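Local coordinates for protein 3-dehydroquinate dehydratase (Clostridium difficile, PDB 3JS3) that catalyses the cis-dehydration of 3-dehydroquinate to 3-dehydroshikimate, the third step of the chorismate pathway, through a covalent imine intermediate with the substrate, at residues P173-M178 and I204-M209; D115-E120 and K138-I143. One frame throughout, in Å; residues are numbered along the deposited sequence. Where two conformers were deposited one is given.

Contact 1 of 2, residues P173-M178 and I204-M209; sequences PKIAVM and IITMSM. With DHS (3-amino-4,5-dihydroxy-cyclohex-1-enecarboxylate), chain E.
Lys-174 and Met-207 come together on the barrel-interior face of two parallel strands, where the lysine is joined to the bound ligand: its NZ lies 1.3 Å from C3 of DHS, a covalent bond that captures the Schiff-base linkage of the reaction. The lysine reaches the ring as an extended chain, CG anti to the backbone N (chi1 174°). Met-207 takes the other course. With chi1 at 51°, CG stands between the backbone N and the carbonyl carbon, and the bent chain brings SD to 4.0 Å from CE of Lys-174. Met-207 CG lies 3.6 Å from CB of Ala-176 and from carboxylate O4 of DHS, and the CE methyl of Met-207 is 3.7 Å from that oxygen. Further along, the side chains of Met-178 and Met-209 cross at about a right angle, Met-178 SD lying 4.0 Å from Met-209 CB.

Strands 172-177 and 205-208 are neighbours in the TIM barrel, joined through helix 182-199 as a beta-alpha-beta unit. Five backbone hydrogen bonds fix their register, passing back and forth; the last, from Met-209 N to Val-177 O, is 2.8 Å long and almost straight (178°). On the outer face, Ile-175 and Thr-206 meet through their CG2 methyls at 4.1 Å, beneath helices 155-167 and 182-199, and Thr-206 OG1 is hydrogen-bonded to Thr-192. Around the ligand, Arg-86, Arg-217, Ser-236 and Gln-240 are among its hydrogen-bonding partners, while His-147, the proton donor/acceptor, neighbours the lysine. With NZ bonded to C3 and His-147 nearby, the site is consistent with proton transfer next to the imine carbon.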
loop_
_atom_site.group_PDB
_atom_site.type_symbol
_atom_site.label_atom_id
_atom_site.label_comp_id
_atom_site.label_asym_id
_atom_site.label_seq_id
_atom_site.Cartn_x
_atom_site.Cartn_y
_atom_site.Cartn_z
ATOM N N PRO A 173 -5.576 18.674 -10.880
ATOM C CA PRO A 173 -5.749 17.705 -11.949
ATOM C C PRO A 173 -6.067 16.335 -11.336
ATOM O O PRO A 173 -5.523 15.977 -10.297
ATOM C CB PRO A 173 -4.382 17.660 -12.631
ATOM C CG PRO A 173 -3.633 18.831 -12.149
ATOM C CD PRO A 173 -4.248 19.301 -10.880
ATOM N N LYS A 174 -6.938 15.577 -11.982
ATOM C CA LYS A 174 -7.301 14.266 -11.494
ATOM C C LYS A 174 -7.329 13.263 -12.636
ATOM O O LYS A 174 -7.975 13.515 -13.658
ATOM C CB LYS A 174 -8.697 14.301 -10.904
ATOM C CG LYS A 174 -9.193 12.939 -10.508
ATOM C CD LYS A 174 -10.620 12.966 -10.019
ATOM C CE LYS A 174 -11.108 11.570 -9.761
ATOM N NZ LYS A 174 -12.565 11.451 -9.475
ATOM N N ILE A 175 -6.657 12.128 -12.457
ATOM C CA ILE A 175 -6.706 11.088 -13.460
ATOM C C ILE A 175 -6.886 9.716 -12.794
ATOM O O ILE A 175 -6.203 9.386 -11.817
ATOM C CB ILE A 175 -5.451 11.101 -14.391
ATOM C CG1 ILE A 175 -5.766 10.376 -15.694
ATOM C CG2 ILE A 175 -4.236 10.475 -13.713
ATOM C CD1 ILE A 175 -4.635 10.429 -16.760
ATOM N N ALA A 176 -7.847 8.950 -13.300
ATOM C CA ALA A 176 -8.079 7.580 -12.858
ATOM C C ALA A 176 -7.839 6.667 -14.074
ATOM O O ALA A 176 -8.368 6.914 -15.141
ATOM C CB ALA A 176 -9.481 7.400 -12.353
ATOM N N VAL A 177 -7.059 5.615 -13.901
ATOM C CA VAL A 177 -6.764 4.674 -14.991
ATOM C C VAL A 177 -7.035 3.238 -14.552
ATOM O O VAL A 177 -7.132 2.965 -13.358
ATOM C CB VAL A 177 -5.309 4.813 -15.466
ATOM C CG1 VAL A 177 -5.080 6.193 -16.083
ATOM C CG2 VAL A 177 -4.363 4.577 -14.324
ATOM N N MET A 178 -7.162 2.333 -15.520
ATOM C CA MET A 178 -7.452 0.927 -15.245
ATOM C C MET A 178 -6.258 0.045 -15.614
ATOM O O MET A 178 -5.735 0.106 -16.754
ATOM C CB MET A 178 -8.687 0.468 -16.040
ATOM C CG MET A 178 -9.154 -0.959 -15.725
ATOM S SD MET A 178 -9.932 -1.139 -14.098
ATOM C CE MET A 178 -11.489 -0.301 -14.373
ATOM N N ILE A 204 -2.187 17.132 -7.112
ATOM C CA ILE A 204 -2.794 16.314 -8.135
ATOM C C ILE A 204 -3.474 15.148 -7.454
ATOM O O ILE A 204 -3.133 14.787 -6.322
ATOM C CB ILE A 204 -1.755 15.774 -9.157
ATOM C CG1 ILE A 204 -0.705 14.912 -8.456
ATOM C CG2 ILE A 204 -1.080 16.931 -9.934
ATOM C CD1 ILE A 204 0.318 14.268 -9.387
ATOM N N ILE A 205 -4.438 14.553 -8.154
ATOM C CA ILE A 205 -5.174 13.420 -7.634
ATOM C C ILE A 205 -5.021 12.292 -8.647
ATOM O O ILE A 205 -5.279 12.515 -9.798
ATOM C CB ILE A 205 -6.667 13.740 -7.497
ATOM C CG1 ILE A 205 -6.898 14.989 -6.625
ATOM C CG2 ILE A 205 -7.363 12.559 -6.891
ATOM C CD1 ILE A 205 -8.360 15.540 -6.648
ATOM N N THR A 206 -4.557 11.113 -8.237
ATOM C CA THR A 206 -4.423 10.008 -9.170
ATOM C C THR A 206 -4.814 8.704 -8.511
ATOM O O THR A 206 -4.662 8.531 -7.319
ATOM C CB THR A 206 -2.974 9.803 -9.637
ATOM O OG1 THR A 206 -2.204 9.253 -8.562
ATOM C CG2 THR A 206 -2.347 11.106 -10.166
ATOM N N MET A 207 -5.310 7.782 -9.310
ATOM C CA MET A 207 -5.647 6.471 -8.830
ATOM C C MET A 207 -5.598 5.422 -9.937
ATOM O O MET A 207 -5.880 5.703 -11.126
ATOM C CB MET A 207 -7.034 6.435 -8.200
ATOM C CG MET A 207 -8.153 7.024 -9.059
ATOM S SD MET A 207 -8.334 8.813 -8.879
ATOM C CE MET A 207 -9.083 8.884 -7.272
ATOM N N SER A 208 -5.250 4.209 -9.520
ATOM C CA SER A 208 -5.267 3.039 -10.388
ATOM C C SER A 208 -6.493 2.304 -9.857
ATOM O O SER A 208 -6.557 1.961 -8.661
ATOM C CB SER A 208 -3.995 2.229 -10.218
ATOM O OG SER A 208 -3.947 1.108 -11.087
ATOM N N MET A 209 -7.483 2.121 -10.724
ATOM C CA MET A 209 -8.742 1.469 -10.369
ATOM C C MET A 209 -8.696 -0.061 -10.179
ATOM O O MET A 209 -7.717 -0.731 -10.516
ATOM C CB MET A 209 -9.817 1.841 -11.406
ATOM C CG MET A 209 -10.225 3.341 -11.369
ATOM S SD MET A 209 -11.526 3.800 -12.566
ATOM C CE MET A 209 -10.657 3.670 -14.118
HETATM C C1 DHS E . -13.218 8.239 -8.024
HETATM C C3 DHS E . -13.409 10.569 -8.943
HETATM C C4 DHS E . -14.780 10.684 -8.251
HETATM C C5 DHS E . -15.470 9.339 -8.095
HETATM C C6 DHS E . -14.550 8.377 -7.360
HETATM C C7 DHS E . -12.465 7.013 -7.732
HETATM C C2 DHS E . -12.725 9.219 -8.793
HETATM O O2 DHS E . -15.584 11.555 -9.042
HETATM O O3 DHS E . -16.661 9.389 -7.299
HETATM O O4 DHS E . -11.660 6.516 -8.566
HETATM O O5 DHS E . -12.669 6.456 -6.630
#

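Contact 2 of 2, residues D115-E120 and K138-I143; sequences DLIDVE and KEVKVI
Ile-117 turns CG1 anti to its own nitrogen (chi1 -156°), which places CG2 between the backbone N and the carbonyl carbon; Val-142 lies side by side with it, pointing the same way, its CG2 3.9 Å from Ile-117 CG2. Val-140, whose CG1 is anti to N, sets that methyl 4.1 Å from CB of Ile-117. These branched side chains form the face packed against helices 98-110 and 125-137.

Strands 116-120 and 141-148 are joined here in parallel, as neighbouring staves of the TIM barrel, with helix 125-137 as the crossover of their beta-alpha-beta unit; the short segments are inclined by 32°. Four backbone hydrogen bonds link them, among them Ile-143 N to Ile-117 O at 2.7 Å and the nearly straight one from Lys-141 N to Asp-115 O (175°). Glu-139, with positive phi, is the C-prime residue of the Schellman motif that ends the helix, and a water 2.7 Å from Asp-115 O donates to that oxygen and to Glu-139 O, tying the turn to the start of the strand.

The inward face carries Leu-116, Lys-141, Asp-118 and Ile-143. Leu-116 CD2 lies 4.1 Å from Lys-141 CB, while the rest of the lysine leads away. Further along the strands, toward the ligand, CG2 of Ile-143 touches Asp-118 OD2 at 3.8 Å, the methyl lying beside a carboxylate that Ser-145 holds by OD1 and that makes a salt bridge through OD2 to the substrate-binding Arg-86.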
loop_
_atom_site.group_PDB
_atom_site.type_symbol
_atom_site.label_atom_id
_atom_site.label_comp_id
_atom_site.label_asym_id
_atom_site.label_seq_id
_atom_site.Cartn_x
_atom_site.Cartn_y
_atom_site.Cartn_z
ATOM N N ASP A 115 -17.788 23.953 -2.637
ATOM C CA ASP A 115 -16.410 24.441 -2.451
ATOM C C ASP A 115 -15.548 23.999 -3.601
ATOM O O ASP A 115 -14.569 24.663 -3.947
ATOM C CB ASP A 115 -15.871 23.876 -1.171
ATOM C CG ASP A 115 -16.676 24.322 0.012
ATOM O OD1 ASP A 115 -16.585 25.511 0.374
ATOM O OD2 ASP A 115 -17.384 23.483 0.586
ATOM N N LEU A 116 -15.889 22.860 -4.192
ATOM C CA LEU A 116 -15.145 22.376 -5.349
ATOM C C LEU A 116 -16.111 21.862 -6.413
ATOM O O LEU A 116 -17.238 21.476 -6.097
ATOM C CB LEU A 116 -14.169 21.263 -4.974
ATOM C CG LEU A 116 -13.270 21.440 -3.753
ATOM C CD1 LEU A 116 -13.922 20.839 -2.520
ATOM C CD2 LEU A 116 -11.936 20.768 -3.975
ATOM N N ILE A 117 -15.670 21.885 -7.671
ATOM C CA ILE A 117 -16.465 21.361 -8.736
ATOM C C ILE A 117 -15.580 20.513 -9.682
ATOM O O ILE A 117 -14.410 20.810 -9.911
ATOM C CB ILE A 117 -17.264 22.485 -9.457
ATOM C CG1 ILE A 117 -18.490 21.902 -10.131
ATOM C CG2 ILE A 117 -16.393 23.309 -10.419
ATOM C CD1 ILE A 117 -19.475 22.962 -10.604
ATOM N N ASP A 118 -16.141 19.433 -10.202
ATOM C CA ASP A 118 -15.406 18.560 -11.102
ATOM C C ASP A 118 -15.839 18.834 -12.519
ATOM O O ASP A 118 -17.027 18.931 -12.800
ATOM C CB ASP A 118 -15.640 17.097 -10.722
ATOM C CG ASP A 118 -14.862 16.103 -11.613
ATOM O OD1 ASP A 118 -14.910 16.229 -12.859
ATOM O OD2 ASP A 118 -14.240 15.156 -11.055
ATOM N N VAL A 119 -14.866 18.978 -13.408
ATOM C CA VAL A 119 -15.128 19.209 -14.825
ATOM C C VAL A 119 -14.284 18.225 -15.607
ATOM O O VAL A 119 -13.101 18.099 -15.352
ATOM C CB VAL A 119 -14.774 20.634 -15.243
ATOM C CG1 VAL A 119 -15.080 20.833 -16.711
ATOM C CG2 VAL A 119 -15.551 21.621 -14.397
ATOM N N GLU A 120 -14.899 17.520 -16.551
ATOM C CA GLU A 120 -14.199 16.508 -17.333
ATOM C C GLU A 120 -13.393 17.052 -18.509
ATOM O O GLU A 120 -13.907 17.777 -19.343
ATOM C CB GLU A 120 -15.205 15.456 -17.788
ATOM C CG GLU A 120 -15.783 14.684 -16.622
ATOM C CD GLU A 120 -16.952 13.798 -16.997
ATOM O OE1 GLU A 120 -17.432 13.892 -18.149
ATOM O OE2 GLU A 120 -17.405 13.024 -16.118
ATOM N N LYS A 138 -16.639 32.722 -8.004
ATOM C CA LYS A 138 -17.238 32.411 -6.707
ATOM C C LYS A 138 -16.274 31.679 -5.757
ATOM O O LYS A 138 -16.716 31.051 -4.801
ATOM C CB LYS A 138 -18.484 31.541 -6.925
ATOM C CG LYS A 138 -19.573 32.153 -7.863
ATOM C CD LYS A 138 -20.320 33.379 -7.265
ATOM C CE LYS A 138 -21.224 32.996 -6.056
ATOM N NZ LYS A 138 -22.148 34.107 -5.564
ATOM N N GLU A 139 -14.972 31.759 -6.011
ATOM C CA GLU A 139 -13.974 31.080 -5.165
ATOM C C GLU A 139 -14.178 29.551 -5.044
ATOM O O GLU A 139 -13.925 28.961 -3.993
ATOM C CB GLU A 139 -13.900 31.739 -3.778
ATOM C CG GLU A 139 -13.204 33.089 -3.778
ATOM C CD GLU A 139 -13.307 33.810 -2.443
ATOM O OE1 GLU A 139 -14.430 34.233 -2.073
ATOM O OE2 GLU A 139 -12.255 34.008 -1.786
ATOM N N VAL A 140 -14.627 28.924 -6.127
ATOM C CA VAL A 140 -14.840 27.496 -6.156
ATOM C C VAL A 140 -13.585 26.878 -6.781
ATOM O O VAL A 140 -13.054 27.383 -7.768
ATOM C CB VAL A 140 -16.104 27.132 -6.965
ATOM C CG1 VAL A 140 -16.340 25.620 -6.992
ATOM C CG2 VAL A 140 -17.315 27.835 -6.400
ATOM N N LYS A 141 -13.101 25.802 -6.187
ATOM C CA LYS A 141 -11.915 25.139 -6.674
ATOM C C LYS A 141 -12.346 24.133 -7.702
ATOM O O LYS A 141 -13.402 23.529 -7.565
ATOM C CB LYS A 141 -11.165 24.494 -5.506
ATOM C CG LYS A 141 -10.699 25.554 -4.459
ATOM C CD LYS A 141 -9.725 26.562 -5.102
ATOM C CE LYS A 141 -9.531 27.841 -4.255
ATOM N NZ LYS A 141 -9.115 27.610 -2.849
ATOM N N VAL A 142 -11.531 23.939 -8.735
ATOM C CA VAL A 142 -11.914 23.045 -9.808
ATOM C C VAL A 142 -11.018 21.817 -9.999
ATOM O O VAL A 142 -9.778 21.897 -10.042
ATOM C CB VAL A 142 -11.968 23.822 -11.130
ATOM C CG1 VAL A 142 -12.415 22.912 -12.271
ATOM C CG2 VAL A 142 -12.924 25.032 -10.993
ATOM N N ILE A 143 -11.669 20.672 -10.079
ATOM C CA ILE A 143 -10.992 19.462 -10.402
ATOM C C ILE A 143 -11.287 19.287 -11.873
ATOM O O ILE A 143 -12.421 19.475 -12.276
ATOM C CB ILE A 143 -11.551 18.233 -9.630
ATOM C CG1 ILE A 143 -11.246 18.367 -8.143
ATOM C CG2 ILE A 143 -10.956 16.917 -10.185
ATOM C CD1 ILE A 143 -11.785 17.235 -7.250
HETATM O O HOH W 1 -13.704 26.841 -2.637
#

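Of the four strands concerned, 116-120 is the first along the chain from the N terminus; helix 125-137 then carries the chain back, and contact 2 closes this loop on the start of strand 141-148. After helix 155-167 the chain enters strand 172-177, leaves it for helix 182-199, and returns in strand 205-208 to close contact 1. The two loops follow in series, neither nested nor crossed, and their centres lie about 17 Å apart. Strands 141-148 and 172-177 are neighbours in the sheet, which makes the four strands consecutive in the barrel wall. Within the barrel the contacts meet directly: Ile-143 CG2 packs 3.5 Å from Lys-174 CB, and Ile-143 CD1 reaches Ile-205 CD1.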